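Local coordinates for CT398 (Chlamydia trachomatis, PDB 4ILO), which is of unknown function but joins a long coiled-coil hairpin to a C4-type zinc ribbon and may bind nucleic acid, at residues 191-205 and 224-236. Sequence-based numbering, arbitrary orientation.
With ZN (zinc ion), chain C; EDO (1,2-ethanediol), chain D.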
loop_
_atom_site.group_PDB
_atom_site.type_symbol
_atom_site.label_atom_id
_atom_site.label_comp_id
_atom_site.label_asym_id
_atom_site.label_seq_id
_atom_site.Cartn_x
_atom_site.Cartn_y
_atom_site.Cartn_z
ATOM N N ASP A 191 -14.843 20.876 10.904
ATOM C CA ASP A 191 -15.599 20.509 12.097
ATOM C C ASP A 191 -16.702 21.560 12.263
ATOM O O ASP A 191 -16.939 22.369 11.358
ATOM C CB ASP A 191 -14.683 20.313 13.318
ATOM C CG ASP A 191 -14.036 21.613 13.798
ATOM O OD1 ASP A 191 -14.411 22.699 13.304
ATOM O OD2 ASP A 191 -13.149 21.564 14.677
ATOM N N ARG A 192 -17.392 21.551 13.400
ATOM C CA ARG A 192 -18.587 22.393 13.511
ATOM C C ARG A 192 -18.182 23.851 13.441
ATOM O O ARG A 192 -17.336 24.310 14.219
ATOM C CB ARG A 192 -19.376 22.098 14.782
ATOM C CG ARG A 192 -20.180 20.811 14.628
ATOM C CD ARG A 192 -20.996 20.387 15.883
ATOM N NE ARG A 192 -21.606 19.068 15.668
ATOM C CZ ARG A 192 -20.967 17.894 15.809
ATOM N NH1 ARG A 192 -19.696 17.822 16.205
ATOM N NH2 ARG A 192 -21.614 16.761 15.582
ATOM N N VAL A 193 -18.780 24.571 12.497
ATOM C CA VAL A 193 -18.470 25.978 12.292
ATOM C C VAL A 193 -19.645 26.928 12.642
ATOM O O VAL A 193 -19.447 28.161 12.696
ATOM C CB VAL A 193 -17.967 26.197 10.858
ATOM C CG1 VAL A 193 -16.617 25.414 10.653
ATOM C CG2 VAL A 193 -19.011 25.719 9.862
ATOM N N VAL A 194 -20.850 26.406 12.844
ATOM C CA VAL A 194 -21.963 27.157 13.424
ATOM C C VAL A 194 -22.092 26.634 14.840
ATOM O O VAL A 194 -22.543 25.500 15.047
ATOM C CB VAL A 194 -23.264 26.949 12.638
ATOM C CG1 VAL A 194 -24.395 27.880 13.199
ATOM C CG2 VAL A 194 -23.055 27.225 11.171
ATOM N N VAL A 195 -21.641 27.415 15.817
ATOM C CA VAL A 195 -21.446 26.861 17.162
ATOM C C VAL A 195 -22.067 27.764 18.218
ATOM O O VAL A 195 -22.127 28.989 18.036
ATOM C CB VAL A 195 -19.951 26.663 17.481
ATOM C CG1 VAL A 195 -19.289 25.672 16.470
ATOM C CG2 VAL A 195 -19.214 28.024 17.573
ATOM N N PRO A 196 -22.542 27.221 19.335
ATOM C CA PRO A 196 -23.198 28.066 20.334
ATOM C C PRO A 196 -22.192 28.646 21.330
ATOM O O PRO A 196 -21.049 28.175 21.464
ATOM C CB PRO A 196 -24.182 27.097 21.009
ATOM C CG PRO A 196 -23.466 25.737 20.931
ATOM C CD PRO A 196 -22.654 25.775 19.639
ATOM N N ILE A 197 -22.631 29.734 21.975
ATOM C CA ILE A 197 -21.977 30.273 23.170
ATOM C C ILE A 197 -22.165 29.284 24.316
ATOM O O ILE A 197 -23.302 28.960 24.681
ATOM C CB ILE A 197 -22.604 31.617 23.579
ATOM C CG1 ILE A 197 -22.739 32.601 22.415
ATOM C CG2 ILE A 197 -21.808 32.233 24.743
ATOM C CD1 ILE A 197 -21.507 33.333 22.137
ATOM N N GLU A 198 -21.059 28.840 24.920
ATOM C CA GLU A 198 -21.087 28.022 26.140
ATOM C C GLU A 198 -20.229 28.703 27.199
ATOM O O GLU A 198 -19.060 29.028 26.944
ATOM C CB GLU A 198 -20.524 26.592 25.951
ATOM C CG GLU A 198 -20.929 25.813 24.676
ATOM C CD GLU A 198 -22.299 25.089 24.754
ATOM O OE1 GLU A 198 -22.387 23.910 24.289
ATOM O OE2 GLU A 198 -23.289 25.715 25.232
ATOM N N ASN A 199 -20.786 28.889 28.392
ATOM C CA ASN A 199 -20.018 29.477 29.486
ATOM C C ASN A 199 -19.381 30.793 29.039
ATOM O O ASN A 199 -18.235 31.109 29.374
ATOM C CB ASN A 199 -18.951 28.505 30.009
ATOM C CG ASN A 199 -19.523 27.141 30.378
ATOM O OD1 ASN A 199 -20.223 27.002 31.386
ATOM N ND2 ASN A 199 -19.212 26.122 29.570
ATOM N N ARG A 200 -20.122 31.548 28.236
ATOM C CA ARG A 200 -19.676 32.846 27.737
ATOM C C ARG A 200 -18.384 32.776 26.894
ATOM O O ARG A 200 -17.723 33.812 26.701
ATOM C CB ARG A 200 -19.534 33.847 28.886
ATOM C CG ARG A 200 -20.822 34.053 29.724
ATOM C CD ARG A 200 -20.765 35.430 30.407
ATOM N NE ARG A 200 -21.692 35.614 31.528
ATOM C CZ ARG A 200 -22.988 35.915 31.404
ATOM N NH1 ARG A 200 -23.525 36.026 30.191
ATOM N NH2 ARG A 200 -23.754 36.079 32.489
ATOM N N VAL A 201 -17.997 31.589 26.379
ATOM C CA VAL A 201 -16.902 31.480 25.411
ATOM C C VAL A 201 -17.420 30.892 24.094
ATOM O O VAL A 201 -18.518 30.336 24.010
ATOM C CB VAL A 201 -15.672 30.680 25.928
ATOM C CG1 VAL A 201 -15.348 31.040 27.361
ATOM C CG2 VAL A 201 -15.895 29.171 25.824
ATOM N N CYS A 202 -16.609 31.049 23.041
ATOM C CA CYS A 202 -16.867 30.385 21.768
ATOM C C CYS A 202 -16.627 28.898 21.968
ATOM O O CYS A 202 -15.564 28.507 22.450
ATOM C CB CYS A 202 -15.917 30.936 20.706
ATOM S SG CYS A 202 -15.975 30.110 19.107
ATOM N N SER A 203 -17.612 28.069 21.642
ATOM C CA SER A 203 -17.429 26.642 21.850
ATOM C C SER A 203 -16.614 26.006 20.735
ATOM O O SER A 203 -16.186 24.863 20.870
ATOM C CB SER A 203 -18.776 25.947 22.041
ATOM O OG SER A 203 -19.492 25.869 20.839
ATOM N N GLY A 204 -16.371 26.733 19.653
ATOM C CA GLY A 204 -15.447 26.297 18.625
ATOM C C GLY A 204 -13.980 26.428 19.005
ATOM O O GLY A 204 -13.203 25.499 18.775
ATOM N N CYS A 205 -13.577 27.565 19.581
ATOM C CA CYS A 205 -12.169 27.810 19.897
ATOM C C CYS A 205 -11.911 28.003 21.385
ATOM O O CYS A 205 -10.747 27.992 21.796
ATOM C CB CYS A 205 -11.650 29.034 19.111
ATOM S SG CYS A 205 -12.235 30.695 19.676
ATOM N N VAL A 224 -23.383 36.861 13.452
ATOM C CA VAL A 224 -22.276 37.293 14.294
ATOM C C VAL A 224 -21.239 36.171 14.349
ATOM O O VAL A 224 -21.587 35.013 14.604
ATOM C CB VAL A 224 -22.749 37.643 15.716
ATOM C CG1 VAL A 224 -21.568 38.091 16.569
ATOM C CG2 VAL A 224 -23.860 38.770 15.672
ATOM N N PHE A 225 -19.964 36.540 14.174
ATOM C CA PHE A 225 -18.841 35.621 14.052
ATOM C C PHE A 225 -17.899 35.796 15.234
ATOM O O PHE A 225 -17.736 36.908 15.755
ATOM C CB PHE A 225 -18.059 35.945 12.783
ATOM C CG PHE A 225 -18.916 36.031 11.587
ATOM C CD1 PHE A 225 -19.387 34.876 10.988
ATOM C CD2 PHE A 225 -19.303 37.274 11.083
ATOM C CE1 PHE A 225 -20.189 34.951 9.861
ATOM C CE2 PHE A 225 -20.135 37.375 9.963
ATOM C CZ PHE A 225 -20.583 36.217 9.350
ATOM N N CYS A 226 -17.288 34.683 15.658
ATOM C CA CYS A 226 -16.272 34.734 16.698
ATOM C C CYS A 226 -15.130 35.640 16.246
ATOM O O CYS A 226 -14.608 35.497 15.127
ATOM C CB CYS A 226 -15.716 33.318 16.964
ATOM S SG CYS A 226 -14.460 33.277 18.278
ATOM N N GLU A 227 -14.735 36.562 17.132
ATOM C CA GLU A 227 -13.671 37.517 16.838
ATOM C C GLU A 227 -12.301 36.851 16.724
ATOM O O GLU A 227 -11.363 37.483 16.215
ATOM C CB GLU A 227 -13.646 38.604 17.910
ATOM C CG GLU A 227 -14.865 39.530 17.867
ATOM C CD GLU A 227 -14.659 40.785 18.692
ATOM O OE1 GLU A 227 -14.202 41.789 18.109
ATOM O OE2 GLU A 227 -14.933 40.764 19.917
ATOM N N HIS A 228 -12.169 35.591 17.145
ATOM C CA HIS A 228 -10.881 34.891 17.090
ATOM C C HIS A 228 -10.814 33.768 16.075
ATOM O O HIS A 228 -9.807 33.647 15.372
ATOM C CB HIS A 228 -10.509 34.401 18.493
ATOM C CG HIS A 228 -10.606 35.507 19.505
ATOM N ND1 HIS A 228 -9.522 36.270 19.886
ATOM C CD2 HIS A 228 -11.680 36.044 20.131
ATOM C CE1 HIS A 228 -9.915 37.198 20.739
ATOM N NE2 HIS A 228 -11.219 37.079 20.911
ATOM N N CYS A 229 -11.852 32.945 15.940
ATOM C CA CYS A 229 -11.795 31.857 14.978
ATOM C C CYS A 229 -12.672 32.078 13.760
ATOM O O CYS A 229 -12.566 31.313 12.806
ATOM C CB CYS A 229 -12.147 30.511 15.636
ATOM S SG CYS A 229 -13.927 30.239 16.061
ATOM N N SER A 230 -13.550 33.077 13.770
ATOM C CA SER A 230 -14.411 33.452 12.631
ATOM C C SER A 230 -15.614 32.523 12.442
ATOM O O SER A 230 -16.409 32.760 11.482
ATOM C CB SER A 230 -13.662 33.525 11.283
ATOM O OG SER A 230 -12.659 34.538 11.281
ATOM N N ARG A 231 -15.795 31.498 13.273
ATOM C CA ARG A 231 -16.998 30.691 13.203
ATOM C C ARG A 231 -18.242 31.537 13.490
ATOM O O ARG A 231 -18.172 32.574 14.153
ATOM C CB ARG A 231 -16.937 29.580 14.238
ATOM C CG ARG A 231 -15.839 28.525 13.949
ATOM C CD ARG A 231 -15.938 27.398 14.949
ATOM N NE ARG A 231 -15.181 26.213 14.530
ATOM C CZ ARG A 231 -13.870 26.078 14.678
ATOM N NH1 ARG A 231 -13.147 27.057 15.200
ATOM N NH2 ARG A 231 -13.274 24.958 14.275
ATOM N N ILE A 232 -19.390 31.055 13.009
ATOM C CA ILE A 232 -20.691 31.690 13.281
ATOM C C ILE A 232 -21.149 31.312 14.688
ATOM O O ILE A 232 -21.233 30.124 15.018
ATOM C CB ILE A 232 -21.735 31.231 12.249
ATOM C CG1 ILE A 232 -21.367 31.745 10.860
ATOM C CG2 ILE A 232 -23.151 31.684 12.673
ATOM C CD1 ILE A 232 -21.931 30.925 9.725
ATOM N N LEU A 233 -21.477 32.314 15.509
ATOM C CA LEU A 233 -21.934 32.075 16.874
ATOM C C LEU A 233 -23.448 32.282 16.969
ATOM O O LEU A 233 -24.033 33.146 16.297
ATOM C CB LEU A 233 -21.264 33.045 17.860
ATOM C CG LEU A 233 -19.780 32.952 18.233
ATOM C CD1 LEU A 233 -19.341 34.203 18.957
ATOM C CD2 LEU A 233 -19.493 31.703 19.131
ATOM N N TYR A 234 -24.077 31.513 17.855
ATOM C CA TYR A 234 -25.508 31.640 18.070
ATOM C C TYR A 234 -25.807 31.335 19.531
ATOM O O TYR A 234 -24.969 30.807 20.263
ATOM C CB TYR A 234 -26.310 30.733 17.133
ATOM C CG TYR A 234 -26.267 29.260 17.525
ATOM C CD1 TYR A 234 -25.270 28.416 17.027
ATOM C CD2 TYR A 234 -27.227 28.706 18.379
ATOM C CE1 TYR A 234 -25.213 27.047 17.360
ATOM C CE2 TYR A 234 -27.188 27.323 18.722
ATOM C CZ TYR A 234 -26.173 26.509 18.212
ATOM O OH TYR A 234 -26.105 25.175 18.537
ATOM N N TRP A 235 -27.022 31.677 19.942
ATOM C CA TRP A 235 -27.453 31.619 21.331
ATOM C C TRP A 235 -28.468 30.492 21.500
ATOM O O TRP A 235 -29.489 30.471 20.797
ATOM C CB TRP A 235 -28.101 32.951 21.693
ATOM C CG TRP A 235 -28.589 33.022 23.092
ATOM C CD1 TRP A 235 -29.893 33.029 23.517
ATOM C CD2 TRP A 235 -27.782 33.106 24.264
ATOM N NE1 TRP A 235 -29.939 33.102 24.886
ATOM C CE2 TRP A 235 -28.658 33.155 25.371
ATOM C CE3 TRP A 235 -26.397 33.137 24.490
ATOM C CZ2 TRP A 235 -28.196 33.230 26.686
ATOM C CZ3 TRP A 235 -25.935 33.213 25.800
ATOM C CH2 TRP A 235 -26.836 33.257 26.880
ATOM N N GLN A 236 -28.186 29.579 22.444
ATOM C CA GLN A 236 -29.001 28.375 22.763
ATOM C C GLN A 236 -28.534 27.167 21.948
ATOM O O GLN A 236 -28.710 26.015 22.362
ATOM C CB GLN A 236 -30.510 28.572 22.556
ATOM C CG GLN A 236 -31.252 29.296 23.661
ATOM C CD GLN A 236 -32.746 28.993 23.616
ATOM O OE1 GLN A 236 -33.198 28.235 22.756
ATOM N NE2 GLN A 236 -33.512 29.563 24.546
HETATM ZN ZN ZN C . -14.047 30.992 18.226
HETATM C C1 EDO D . -26.413 35.533 15.906
HETATM O O1 EDO D . -27.569 35.052 16.599
HETATM C C2 EDO D . -26.221 34.646 14.688
HETATM O O2 EDO D . -24.865 34.806 14.269
#
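Arg231 and the four cysteines Cys202, Cys205, Cys226 and Cys229 link residues 191-205 to 224-236 in a zinc ribbon, a worked example of how a metal and a few backbone bonds can hold a small domain together. Each half supplies a CxxC pair, and each SG lies 2.3 Å from the zinc ion. Arg231, just before strand 232-234, runs alongside this site. Its CB sits 3.3 Å from Val193 O, CG passes the same carbonyl, and CD touches both Arg192 O and Gly204 CA, with Val195 CG1 a little farther off. Because the chain is extended from CG to NE (chi2 -175°, chi3 165°), the guanidinium reaches three partners. NE donates to Arg192 O, which sits somewhat out of the guanidinium plane; Arg231 NH2 meets the syn lone pair of Asp191 OD1 at 2.7 Å in a nearly straight salt bridge; Arg231 NH1 donates in plane to Cys229 SG at 3.4 Å. With Arg231 N also bonded to that sulfur, two N-H groups probably temper the thiolate's charge. Beyond Arg231, strands 194-198 and 232-234 are zipped by alternating bonds, among them Val195 N to Ile232 O. On one face Leu233 CD2 touches Val195 CG2 and Cys202 SG, joining the apolar layer to the zinc site. The other face, bearing Val194, Ile232 and Tyr234, turns toward the helical part, where Leu8 and Leu12 of helix 2-86 meet Tyr234 and Val181 of helix 176-189 meets Ile232. There Pro196 CB lies over the Tyr234 ring in a CH-pi contact, 3.8 Å from its centroid, while Val194 O approaches the ring's edge.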